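Local coordinates for protein 2-hydroxyethylphosphonate dioxygenase (Streptomyces viridochromogenes, PDB 4YAR) that catalyses the iron(II)-dependent conversion of 2-hydroxyethylphosphonate and O2 to hydroxymethylphosphonate and formate, a step in the biosynthesis of phosphinothricin tripeptide, at residues Asn356-Thr361 with Val402-Ser407; Glu321-Ala326 with Gly336-Val341; Ala102-Arg107 with Ser385-Pro390; Val108-Leu113 with Val195-Gln200; Ala348-His353 with His394-Thr399. The protein carries 1 engineered substitution. All blocks are in the same frame, centred on the assembly; numbering follows the deposited sequence.

Interaction 1 of 5, residues Asn356-Thr361 with Val402-Ser407; sequences NHYVVT and VLKFGS
Y358 holds CG anti to its carbonyl carbon (chi1 -71°) and K404 holds CG anti to its backbone N (chi1 171°); both side chains leave the same face of the sheet and run side by side, pointing the same way. K404 CB and CG each lie 3.6 Å from Y358 CE1. The lysine stays extended until its last torsion, whose bend (chi4 135°) brings NZ to Y358 OH as a donor at 2.7 Å. That hydroxyl is also hydrogen-bonded to H394, and NZ makes a salt bridge to D352, so the ammonium may polarise the phenol. On the other face V359 CG1 packs 3.8 Å from L403 CB. At the strand end the T361 and L403 side chains cross at about a right angle, T361 CG2 3.8 Å from L403 CG. The backbones are antiparallel: H357 with F405 and V359 with L403 are hydrogen-bonded pairs, F405 N reaching H357 O at 2.8 Å and L403 N reaching V359 O at 2.7 Å. The two strands form the middle of a seven-stranded sheet, with 385-388 beside 355-362 and 335-343 beside 400-407, while strand 133-140 of the facing sheet covers L403 and F405.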
# COMPACT_ATOMS: atom_id res chain seq x y z
N ASN A 356 8.93 -3.29 1.30
CA ASN A 356 9.08 -3.33 2.75
C ASN A 356 9.74 -2.05 3.27
O ASN A 356 10.70 -1.50 2.61
CB ASN A 356 10.03 -4.48 3.20
CG ASN A 356 9.51 -5.89 2.92
OD1 ASN A 356 8.35 -6.20 3.05
ND2 ASN A 356 10.45 -6.80 2.55
N HIS A 357 9.36 -1.65 4.48
CA HIS A 357 10.06 -0.64 5.21
C HIS A 357 10.42 -1.18 6.56
O HIS A 357 9.52 -1.84 7.24
CB HIS A 357 9.18 0.63 5.41
CG HIS A 357 8.77 1.31 4.15
ND1 HIS A 357 9.39 2.45 3.69
CD2 HIS A 357 7.78 1.06 3.28
CE1 HIS A 357 8.76 2.89 2.63
NE2 HIS A 357 7.82 2.05 2.34
N TYR A 358 11.71 -1.12 6.91
CA TYR A 358 12.14 -1.70 8.15
C TYR A 358 12.69 -0.63 9.10
O TYR A 358 13.40 0.28 8.64
CB TYR A 358 13.33 -2.69 7.94
CG TYR A 358 13.02 -4.01 7.27
CD1 TYR A 358 12.46 -5.06 7.96
CD2 TYR A 358 13.27 -4.17 5.93
CE1 TYR A 358 12.23 -6.26 7.36
CE2 TYR A 358 13.03 -5.36 5.30
CZ TYR A 358 12.50 -6.42 6.01
OH TYR A 358 12.24 -7.63 5.41
N VAL A 359 12.44 -0.79 10.38
CA VAL A 359 13.13 0.02 11.43
C VAL A 359 13.65 -0.80 12.57
O VAL A 359 12.93 -1.70 13.15
CB VAL A 359 12.27 1.20 11.93
CG1 VAL A 359 11.00 0.71 12.59
CG2 VAL A 359 13.09 2.11 12.89
N VAL A 360 14.92 -0.58 12.87
CA VAL A 360 15.61 -1.34 13.90
C VAL A 360 15.23 -0.75 15.27
O VAL A 360 15.29 0.46 15.46
CB VAL A 360 17.16 -1.25 13.77
CG1 VAL A 360 17.81 -2.02 14.87
CG2 VAL A 360 17.64 -1.78 12.45
N THR A 361 14.85 -1.60 16.19
CA THR A 361 14.50 -1.20 17.55
C THR A 361 15.45 -1.71 18.61
O THR A 361 15.51 -1.11 19.69
CB THR A 361 13.12 -1.62 17.96
OG1 THR A 361 13.00 -3.03 17.92
CG2 THR A 361 12.06 -0.99 17.03
N VAL A 402 13.79 -5.87 14.70
CA VAL A 402 13.44 -4.94 13.68
C VAL A 402 11.94 -4.98 13.47
O VAL A 402 11.33 -6.07 13.53
CB VAL A 402 14.26 -5.23 12.40
CG1 VAL A 402 13.86 -6.56 11.77
CG2 VAL A 402 14.08 -4.14 11.37
N LEU A 403 11.35 -3.84 13.15
CA LEU A 403 9.91 -3.82 12.75
C LEU A 403 9.86 -3.85 11.22
O LEU A 403 10.66 -3.20 10.57
CB LEU A 403 9.25 -2.56 13.28
CG LEU A 403 9.23 -2.26 14.79
CD1 LEU A 403 8.25 -1.19 15.18
CD2 LEU A 403 8.99 -3.51 15.56
N LYS A 404 8.97 -4.71 10.69
CA LYS A 404 8.82 -4.91 9.27
C LYS A 404 7.43 -4.44 8.86
O LYS A 404 6.39 -5.03 9.26
CB LYS A 404 8.99 -6.36 8.89
CG LYS A 404 8.62 -6.66 7.46
CD LYS A 404 9.06 -8.07 7.17
CE LYS A 404 8.79 -8.47 5.73
NZ LYS A 404 9.98 -9.12 5.24
N PHE A 405 7.39 -3.44 8.02
CA PHE A 405 6.11 -2.92 7.48
C PHE A 405 6.07 -3.23 6.01
O PHE A 405 7.10 -3.27 5.31
CB PHE A 405 5.95 -1.41 7.73
CG PHE A 405 5.95 -1.00 9.17
CD1 PHE A 405 4.77 -1.05 9.93
CD2 PHE A 405 7.11 -0.63 9.80
CE1 PHE A 405 4.75 -0.64 11.27
CE2 PHE A 405 7.09 -0.20 11.13
CZ PHE A 405 5.92 -0.24 11.86
N GLY A 406 4.86 -3.33 5.46
CA GLY A 406 4.71 -3.56 4.09
C GLY A 406 3.56 -2.81 3.48
O GLY A 406 2.52 -2.65 4.05
N SER A 407 3.81 -2.33 2.27
CA SER A 407 2.80 -1.61 1.49
C SER A 407 3.13 -1.75 0.01
O SER A 407 4.15 -2.33 -0.35
CB SER A 407 2.77 -0.14 1.89
OG SER A 407 4.05 0.51 1.82

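Interaction 2 of 5, residues Glu321-Ala326 with Gly336-Val341; sequences EAASMA and GSFLRV
M325, just past the end of strand 320-324, leans over G336 and reaches F338 with an extended side chain. Its CG is anti to the carbonyl carbon (chi1 -57°). CB lies 3.3 Å from G336 O; CG comes over the F338 ring, 3.8 Å from its CE2. SD then rests 3.9 Å from G336 CA, where the glycine has no side chain to stand in its way, and makes an oblique sulfur-aromatic contact with the ring. CE ends the run over the same ring, offset toward the rim and 4.1 Å from the F338 centroid, in a CH-pi contact, and it also lies 3.5 Å from S337 O. M325 N donates to G336 O at 3.0 Å from 42° above the carbonyl plane, and a water donating to A326 O and accepting from G336 N bridges the two chains where the pairing ends. Strands 320-324 and 335-343 run antiparallel, with E321-R340 and A323-F338 as the hydrogen-bonded pairs. At the far end E321 OE2 and R340 NH1 form a salt bridge, long at 3.5 Å, with carboxylate and guanidinium planes 64° apart. The chemistry is therefore split: an apolar end built on one thioether and one phenyl ring, packed against L403, F405 and I134, and a partly exposed ionic end whose length and tilt suggest a modest electrostatic contribution.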
# COMPACT_ATOMS: atom_id res chain seq x y z
N GLU A 321 12.26 -15.00 14.65
CA GLU A 321 11.01 -15.12 15.39
C GLU A 321 10.09 -13.94 14.99
O GLU A 321 10.56 -12.84 14.87
CB GLU A 321 11.23 -15.25 16.89
CG GLU A 321 10.06 -15.94 17.62
CD GLU A 321 10.17 -15.99 19.15
OE1 GLU A 321 9.21 -16.43 19.80
OE2 GLU A 321 11.21 -15.62 19.70
N ALA A 322 8.83 -14.24 14.71
CA ALA A 322 7.90 -13.19 14.17
C ALA A 322 6.71 -13.06 15.06
O ALA A 322 6.24 -14.03 15.61
CB ALA A 322 7.51 -13.51 12.73
N ALA A 323 6.17 -11.84 15.21
CA ALA A 323 4.89 -11.68 15.84
C ALA A 323 4.09 -10.63 15.02
O ALA A 323 4.69 -9.73 14.41
CB ALA A 323 5.09 -11.14 17.24
N SER A 324 2.78 -10.79 15.02
CA SER A 324 1.91 -9.94 14.23
C SER A 324 1.55 -8.63 14.82
O SER A 324 1.24 -8.54 15.99
CB SER A 324 0.59 -10.68 13.94
OG SER A 324 0.82 -11.97 13.36
N MET A 325 1.58 -7.60 13.98
CA MET A 325 0.93 -6.34 14.31
C MET A 325 -0.47 -6.42 13.78
O MET A 325 -0.87 -7.45 13.18
CB MET A 325 1.62 -5.12 13.69
CG MET A 325 3.03 -4.99 14.05
SD MET A 325 3.59 -3.39 13.39
CE MET A 325 5.36 -3.63 13.82
N ALA A 326 -1.28 -5.42 14.12
CA ALA A 326 -2.63 -5.33 13.59
C ALA A 326 -2.73 -5.47 12.06
O ALA A 326 -1.87 -4.99 11.30
CB ALA A 326 -3.25 -4.07 14.08
N GLY A 336 2.10 -5.51 8.85
CA GLY A 336 3.11 -5.16 9.92
C GLY A 336 3.48 -6.33 10.75
O GLY A 336 2.59 -7.05 11.20
N SER A 337 4.79 -6.51 10.99
CA SER A 337 5.30 -7.63 11.84
C SER A 337 6.44 -7.14 12.73
O SER A 337 7.18 -6.24 12.35
CB SER A 337 5.82 -8.78 10.93
OG SER A 337 4.81 -9.24 10.03
N PHE A 338 6.55 -7.71 13.92
CA PHE A 338 7.76 -7.59 14.77
C PHE A 338 8.66 -8.78 14.43
O PHE A 338 8.16 -9.91 14.38
CB PHE A 338 7.45 -7.62 16.24
CG PHE A 338 6.42 -6.65 16.74
CD1 PHE A 338 6.79 -5.36 17.16
CD2 PHE A 338 5.11 -7.03 16.90
CE1 PHE A 338 5.82 -4.48 17.65
CE2 PHE A 338 4.15 -6.18 17.51
CZ PHE A 338 4.52 -4.87 17.81
N LEU A 339 9.92 -8.52 14.17
CA LEU A 339 10.91 -9.59 13.88
C LEU A 339 12.11 -9.58 14.86
O LEU A 339 12.82 -8.61 14.99
CB LEU A 339 11.47 -9.50 12.50
CG LEU A 339 10.56 -9.63 11.30
CD1 LEU A 339 11.39 -9.60 10.05
CD2 LEU A 339 9.80 -10.98 11.36
N ARG A 340 12.30 -10.72 15.50
CA ARG A 340 13.52 -10.97 16.30
C ARG A 340 14.59 -11.69 15.46
O ARG A 340 14.30 -12.71 14.86
CB ARG A 340 13.08 -11.80 17.50
CG ARG A 340 13.90 -11.66 18.73
CD ARG A 340 13.51 -12.72 19.72
NE ARG A 340 13.53 -12.20 21.08
CZ ARG A 340 13.47 -12.95 22.18
NH1 ARG A 340 13.37 -14.28 22.10
NH2 ARG A 340 13.50 -12.36 23.38
N VAL A 341 15.82 -11.14 15.41
CA VAL A 341 16.92 -11.68 14.66
C VAL A 341 17.93 -12.23 15.70
O VAL A 341 18.19 -11.57 16.69
CB VAL A 341 17.61 -10.54 13.81
CG1 VAL A 341 18.70 -11.10 12.94
CG2 VAL A 341 16.56 -9.81 12.97
O HOH W 1 -0.26 -6.81 9.78

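Interaction 3 of 5, residues Ala102-Arg107 with Ser385-Pro390; sequences AAPEGR and SAWTGP
The type II turn P104-R107, in the loop between strands 93-100 and 111-115, sets its first residue against the indole of W387. P104 CG sits over the centre of the six-membered ring, 3.5 Å from its centroid and only 10° off the normal, a CH-pi contact; P104 CD covers the pyrrole side, 3.7 Å from W387 CG. G389 N lies above the opposite indole face, offset toward the rim, so the ring is held between proline and backbone. W387 NE1 is hydrogen-bonded to E355. The turn itself is closed by R107 N donating to P104 O at 3.0 Å, with G106 at positive phi in its third position, and R107 lays one face of its guanidinium over P104 CB; R107 and D66 form a cadmium site in this crystal. Strand 385-388, next to 73-76 in the seven-stranded sheet, is met here by a loop joining two strands of the six-stranded sheet. Ahead of the turn A102 N donates to S385 OG at 2.8 Å, nearly straight at 162°. A102 CB lies 3.4 Å from the same oxygen and 3.8 Å from A386 CA. A water donates to both A102 O and A386 O, each at 3.0 Å.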
# COMPACT_ATOMS: atom_id res chain seq x y z
N ALA A 102 13.71 5.67 6.27
CA ALA A 102 14.14 5.49 4.91
C ALA A 102 13.04 5.31 3.88
O ALA A 102 12.10 4.52 4.06
CB ALA A 102 15.09 4.34 4.83
N ALA A 103 13.23 5.97 2.75
CA ALA A 103 12.35 5.84 1.63
C ALA A 103 13.01 6.30 0.34
O ALA A 103 13.86 7.23 0.43
CB ALA A 103 11.11 6.64 1.89
N PRO A 104 12.63 5.72 -0.83
CA PRO A 104 13.16 6.30 -2.06
C PRO A 104 12.85 7.81 -2.18
O PRO A 104 11.84 8.29 -1.65
CB PRO A 104 12.44 5.53 -3.18
CG PRO A 104 11.96 4.24 -2.55
CD PRO A 104 11.74 4.57 -1.09
N GLU A 105 13.70 8.58 -2.83
CA GLU A 105 13.49 10.01 -2.86
C GLU A 105 12.16 10.30 -3.53
O GLU A 105 11.78 9.64 -4.49
CB GLU A 105 14.68 10.71 -3.58
CG GLU A 105 14.72 12.23 -3.38
CD GLU A 105 16.07 12.75 -2.86
OE1 GLU A 105 16.72 12.04 -2.06
OE2 GLU A 105 16.46 13.88 -3.23
N GLY A 106 11.40 11.22 -2.95
CA GLY A 106 10.10 11.56 -3.53
C GLY A 106 8.94 10.76 -2.94
O GLY A 106 7.81 11.24 -2.93
N ARG A 107 9.21 9.57 -2.41
CA ARG A 107 8.12 8.69 -1.98
C ARG A 107 7.75 9.06 -0.55
O ARG A 107 8.41 9.90 0.07
CB ARG A 107 8.49 7.22 -2.05
CG ARG A 107 9.11 6.74 -3.34
CD ARG A 107 8.17 6.16 -4.38
NE ARG A 107 9.00 5.70 -5.52
CZ ARG A 107 9.77 6.52 -6.29
NH1 ARG A 107 9.83 7.84 -6.11
NH2 ARG A 107 10.50 6.01 -7.28
N SER A 385 17.00 2.60 9.55
CA SER A 385 15.91 2.02 8.78
C SER A 385 16.33 1.72 7.37
O SER A 385 17.36 2.26 6.88
CB SER A 385 14.73 3.00 8.76
OG SER A 385 15.12 4.26 8.25
N ALA A 386 15.52 0.91 6.69
CA ALA A 386 15.68 0.62 5.31
C ALA A 386 14.38 0.42 4.55
O ALA A 386 13.31 0.19 5.15
CB ALA A 386 16.54 -0.60 5.18
N TRP A 387 14.49 0.45 3.21
CA TRP A 387 13.37 0.16 2.29
C TRP A 387 13.82 -0.89 1.33
O TRP A 387 14.93 -0.79 0.88
CB TRP A 387 13.00 1.41 1.54
CG TRP A 387 12.07 1.22 0.43
CD1 TRP A 387 10.71 1.24 0.49
CD2 TRP A 387 12.39 0.98 -0.95
NE1 TRP A 387 10.17 1.03 -0.72
CE2 TRP A 387 11.18 0.86 -1.63
CE3 TRP A 387 13.58 0.83 -1.67
CZ2 TRP A 387 11.12 0.65 -3.02
CZ3 TRP A 387 13.51 0.57 -3.03
CH2 TRP A 387 12.29 0.52 -3.67
N THR A 388 12.99 -1.87 1.03
CA THR A 388 13.33 -2.85 -0.02
C THR A 388 12.28 -2.78 -1.13
O THR A 388 11.11 -2.72 -0.78
CB THR A 388 13.46 -4.26 0.52
OG1 THR A 388 12.26 -4.72 1.08
CG2 THR A 388 14.55 -4.32 1.69
N GLY A 389 12.71 -2.78 -2.41
CA GLY A 389 11.80 -2.83 -3.55
C GLY A 389 11.14 -4.22 -3.61
O GLY A 389 11.55 -5.16 -2.92
N PRO A 390 10.09 -4.36 -4.43
CA PRO A 390 9.42 -5.65 -4.60
C PRO A 390 10.40 -6.70 -5.13
O PRO A 390 11.21 -6.39 -6.00
CB PRO A 390 8.36 -5.35 -5.65
CG PRO A 390 8.10 -3.88 -5.48
CD PRO A 390 9.44 -3.29 -5.24
O HOH W 2 11.91 2.61 6.31

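Interaction 4 of 5, residues Val108-Leu113 with Val195-Gln200; sequences VAPVVL and VSYTAQ
V111 and S196 form the hydrogen-bonded pair that joins these antiparallel strands. S196 N donates to V111 O at 3.0 Å with an angle of 165° at the hydrogen, nearly along the C=O axis; the return bond, V111 N to S196 O, is weak at 3.3 Å. V111 O has a second, softer partner in V195 CA, 3.5 Å away in a CA-H...O contact. The next pair, V112 with V195, is non-hydrogen-bonded, and its peptides look outward: V112 bonds the backbone of Y99 and V195 that of V136. Y197 makes a further backbone bond to strand 133-140, at I134. P110, whose nitrogen carries no hydrogen, can only accept, and its carbonyl serves the backbone of L101. Its ring lies beside Y197, CG meeting the edge of the phenol ring 4.0 Å from CE1; the tyrosine gets there with CG anti to its backbone N (chi1 -175°). The Y197 hydroxyl appears to bond S407 OG, at a modelled distance too short to be reliable, and its ring stacks on F405. V112 CG2 and V195 CG2 touch loosely at 4.2 Å, and the V108 and T198 side chains cross at about a right angle, V108 CG1 4.0 Å from T198 OG1. S196 contributes to the substrate site shared between the dimer partners, its side chain lies about 4 Å from a bound cadmium ion, and the side chain of T198 is about 4 Å from that of the iron ligand H129: a strand pair lining the metal centre, consistent with the cupin double-stranded beta-helix of non-heme iron dioxygenases.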
# COMPACT_ATOMS: atom_id res chain seq x y z
N VAL A 108 6.66 8.47 -0.06
CA VAL A 108 6.16 8.81 1.24
C VAL A 108 7.02 8.08 2.25
O VAL A 108 7.16 6.92 2.15
CB VAL A 108 4.70 8.48 1.39
CG1 VAL A 108 4.24 8.71 2.85
CG2 VAL A 108 3.90 9.33 0.39
N ALA A 109 7.64 8.81 3.15
CA ALA A 109 8.50 8.19 4.16
C ALA A 109 7.65 7.83 5.39
O ALA A 109 6.80 8.62 5.80
CB ALA A 109 9.63 9.14 4.50
N PRO A 110 7.83 6.64 5.97
CA PRO A 110 7.27 6.24 7.28
C PRO A 110 7.67 7.26 8.36
O PRO A 110 8.70 7.91 8.22
CB PRO A 110 7.95 4.91 7.58
CG PRO A 110 8.32 4.36 6.26
CD PRO A 110 8.65 5.56 5.38
N VAL A 111 6.82 7.47 9.35
CA VAL A 111 7.04 8.55 10.32
C VAL A 111 7.14 7.98 11.73
O VAL A 111 6.37 7.11 12.11
CB VAL A 111 5.88 9.57 10.32
CG1 VAL A 111 6.10 10.66 11.38
CG2 VAL A 111 5.77 10.26 8.97
N VAL A 112 8.11 8.46 12.49
CA VAL A 112 8.16 8.25 13.91
C VAL A 112 7.78 9.53 14.60
O VAL A 112 8.26 10.63 14.19
CB VAL A 112 9.54 7.76 14.34
CG1 VAL A 112 9.69 7.77 15.84
CG2 VAL A 112 9.93 6.40 13.73
N LEU A 113 6.89 9.43 15.59
CA LEU A 113 6.51 10.57 16.42
C LEU A 113 6.86 10.43 17.89
O LEU A 113 6.63 9.39 18.54
CB LEU A 113 5.05 10.94 16.32
CG LEU A 113 4.38 11.21 15.01
CD1 LEU A 113 4.40 9.94 14.20
CD2 LEU A 113 2.95 11.68 15.20
N VAL A 195 5.26 4.56 15.72
CA VAL A 195 5.38 4.60 14.26
C VAL A 195 4.03 4.64 13.65
O VAL A 195 3.15 3.84 14.06
CB VAL A 195 6.05 3.36 13.63
CG1 VAL A 195 6.02 3.46 12.09
CG2 VAL A 195 7.39 3.08 14.18
N SER A 196 3.85 5.54 12.67
CA SER A 196 2.65 5.58 11.88
C SER A 196 3.07 5.25 10.46
O SER A 196 3.87 5.98 9.86
CB SER A 196 1.95 6.92 11.95
OG SER A 196 0.75 6.92 11.15
N TYR A 197 2.57 4.13 9.96
CA TYR A 197 2.92 3.58 8.67
C TYR A 197 1.69 3.55 7.74
O TYR A 197 0.76 2.75 7.96
CB TYR A 197 3.42 2.15 8.81
CG TYR A 197 3.91 1.57 7.49
CD1 TYR A 197 5.14 1.94 6.97
CD2 TYR A 197 3.14 0.68 6.77
CE1 TYR A 197 5.59 1.46 5.76
CE2 TYR A 197 3.56 0.15 5.55
CZ TYR A 197 4.81 0.54 5.05
OH TYR A 197 5.20 0.02 3.85
N THR A 198 1.73 4.40 6.72
CA THR A 198 0.61 4.49 5.78
C THR A 198 0.87 3.59 4.55
O THR A 198 1.98 3.23 4.22
CB THR A 198 0.43 5.91 5.32
OG1 THR A 198 1.59 6.24 4.54
CG2 THR A 198 0.25 6.91 6.48
N ALA A 199 -0.18 3.10 3.96
CA ALA A 199 -0.02 2.41 2.67
C ALA A 199 -0.64 3.34 1.66
O ALA A 199 -1.48 4.15 2.03
CB ALA A 199 -0.76 1.09 2.71
N GLN A 200 -0.35 3.10 0.38
CA GLN A 200 -1.11 3.72 -0.73
C GLN A 200 -2.57 3.41 -0.62
O GLN A 200 -2.95 2.31 -0.27
CB GLN A 200 -0.55 3.27 -2.10
CG GLN A 200 -1.09 1.92 -2.67
CD GLN A 200 -0.82 0.66 -1.82
OE1 GLN A 200 0.13 0.58 -1.00
NE2 GLN A 200 -1.64 -0.38 -2.06

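Interaction 5 of 5, residues Ala348-His353 with His394-Thr399; sequences ADLIDH and HRWHGT
L350 and H394 meet as a single antiparallel beta bridge, where the loop after strand 335-343 pairs with strand 394-397, an outer strand of a three-stranded sheet. L350 N donates to H394 O at 2.7 Å and H394 N returns to L350 O at 2.9 Å. The buried side of the contact is apolar: L350 CB stands over one face of the H394 imidazole, 3.8 Å from the ring centroid in a CH-pi contact, offset toward the rim, and L350 CD1 continues to the edge of W396, 4.1 Å from its CD1. The H394 nitrogens are both engaged beyond the loop, NE2 with Y358 OH and ND1 with V392 O, which should hold the orientation of the ring that L350 packs on.

The outer side is ionic and more open. R395 grips the exposed D349 side-on with two nitrogens: NE donates to OD1 at 2.7 Å, NH2 to OD2 at 2.9 Å. Both bonds are nearly straight, and both oxygens lie in the guanidinium plane, yet the nitrogens stand well out of the carboxylate plane, the two groups being 39° apart. The same guanidinium makes salt bridges to E368 through NH1 and to D370 through NH2, so its charge is probably shared among three acidic side chains. Next to this clamp A348 O lies 3.5 Å from R395 CB and is hydrogen-bonded to Y320 OH.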
# COMPACT_ATOMS: atom_id res chain seq x y z
N ALA A 348 17.74 -16.47 6.80
CA ALA A 348 16.71 -17.02 5.88
C ALA A 348 16.51 -15.88 4.90
O ALA A 348 16.51 -14.65 5.33
CB ALA A 348 15.39 -17.40 6.58
N ASP A 349 16.39 -16.24 3.63
CA ASP A 349 16.28 -15.21 2.63
C ASP A 349 14.83 -14.71 2.72
O ASP A 349 13.90 -15.52 2.90
CB ASP A 349 16.68 -15.67 1.22
CG ASP A 349 18.20 -15.50 0.96
OD1 ASP A 349 18.95 -15.47 1.94
OD2 ASP A 349 18.69 -15.29 -0.20
N LEU A 350 14.69 -13.39 2.74
CA LEU A 350 13.41 -12.73 2.57
C LEU A 350 13.27 -12.21 1.14
O LEU A 350 14.18 -11.57 0.57
CB LEU A 350 13.29 -11.58 3.59
CG LEU A 350 13.53 -12.01 5.02
CD1 LEU A 350 13.75 -10.80 5.91
CD2 LEU A 350 12.42 -12.87 5.59
N ILE A 351 12.12 -12.50 0.56
CA ILE A 351 11.75 -12.09 -0.80
C ILE A 351 10.24 -11.79 -0.56
O ILE A 351 9.47 -12.62 -0.08
CB ILE A 351 12.04 -13.11 -1.94
CG1 ILE A 351 13.40 -13.83 -1.77
CG2 ILE A 351 12.15 -12.40 -3.29
CD1 ILE A 351 13.81 -14.82 -2.90
N ASP A 352 9.82 -10.55 -0.75
CA ASP A 352 8.44 -10.22 -0.58
C ASP A 352 7.86 -9.79 -1.93
O ASP A 352 8.54 -9.24 -2.73
CB ASP A 352 8.27 -9.00 0.36
CG ASP A 352 8.17 -9.38 1.83
OD1 ASP A 352 9.24 -9.71 2.34
OD2 ASP A 352 7.09 -9.13 2.50
N HIS A 353 6.56 -9.94 -2.11
CA HIS A 353 5.95 -9.56 -3.41
C HIS A 353 5.60 -8.06 -3.64
O HIS A 353 4.97 -7.70 -4.65
CB HIS A 353 4.78 -10.44 -3.71
CG HIS A 353 3.59 -10.19 -2.85
ND1 HIS A 353 2.76 -9.11 -3.06
CD2 HIS A 353 3.02 -10.93 -1.86
CE1 HIS A 353 1.76 -9.16 -2.20
NE2 HIS A 353 1.86 -10.28 -1.51
N HIS A 394 16.84 -10.43 0.26
CA HIS A 394 17.59 -9.82 1.39
C HIS A 394 17.47 -10.68 2.63
O HIS A 394 16.72 -11.68 2.71
CB HIS A 394 17.10 -8.35 1.65
CG HIS A 394 15.68 -8.26 2.11
ND1 HIS A 394 14.60 -8.46 1.28
CD2 HIS A 394 15.16 -7.99 3.33
CE1 HIS A 394 13.48 -8.30 1.95
NE2 HIS A 394 13.79 -8.02 3.21
N ARG A 395 18.30 -10.35 3.61
CA ARG A 395 18.30 -11.07 4.86
C ARG A 395 18.92 -10.15 5.93
O ARG A 395 19.59 -9.18 5.63
CB ARG A 395 19.11 -12.36 4.72
CG ARG A 395 20.54 -12.07 4.37
CD ARG A 395 21.21 -13.33 3.88
NE ARG A 395 20.81 -13.63 2.51
CZ ARG A 395 21.24 -13.01 1.43
NH1 ARG A 395 22.16 -12.09 1.52
NH2 ARG A 395 20.77 -13.36 0.22
N TRP A 396 18.59 -10.45 7.17
CA TRP A 396 19.17 -9.75 8.35
C TRP A 396 20.08 -10.74 9.13
O TRP A 396 19.69 -11.91 9.32
CB TRP A 396 18.10 -9.24 9.27
CG TRP A 396 17.26 -8.14 8.75
CD1 TRP A 396 16.08 -8.28 8.11
CD2 TRP A 396 17.50 -6.72 8.87
NE1 TRP A 396 15.58 -7.03 7.78
CE2 TRP A 396 16.43 -6.06 8.23
CE3 TRP A 396 18.52 -5.94 9.42
CZ2 TRP A 396 16.36 -4.68 8.15
CZ3 TRP A 396 18.46 -4.59 9.32
CH2 TRP A 396 17.36 -3.95 8.73
N HIS A 397 21.23 -10.24 9.60
CA HIS A 397 22.14 -10.97 10.54
C HIS A 397 22.34 -10.08 11.79
O HIS A 397 22.15 -8.86 11.74
CB HIS A 397 23.59 -11.27 9.99
CG HIS A 397 23.66 -11.97 8.66
ND1 HIS A 397 22.87 -13.06 8.32
CD2 HIS A 397 24.45 -11.75 7.59
CE1 HIS A 397 23.14 -13.45 7.08
NE2 HIS A 397 24.10 -12.67 6.62
N GLY A 398 22.78 -10.70 12.90
CA GLY A 398 22.96 -9.98 14.17
C GLY A 398 21.99 -10.44 15.24
O GLY A 398 21.37 -11.49 15.11
N THR A 399 21.96 -9.71 16.36
CA THR A 399 21.13 -10.03 17.46
C THR A 399 20.41 -8.75 17.84
O THR A 399 21.01 -7.78 18.27
CB THR A 399 21.99 -10.54 18.65
OG1 THR A 399 22.56 -11.79 18.24
CG2 THR A 399 21.15 -10.77 19.90

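From the N terminus, segments 102-107 and 108-113 follow one another directly. Interaction 4 closes first, when 195-200 returns to 108-113 in the six-stranded sheet; it lies within the much longer loop that interaction 3 closes at 385-390. Interaction 2, a short hairpin, also falls within that span. Interactions 1 and 5 both open inside the loop of interaction 3 but close after it, so each crosses it, and they cross each other in the order 348-353, 356-361, 394-399, 402-407. Interactions 1 and 2 share the seven-stranded sheet through strands 335-343 and 400-407; interaction 3 ties a loop to its strand 385-388, and interaction 5 pins the loop leading into strand 355-362 to strand 394-397 of the three-stranded sheet.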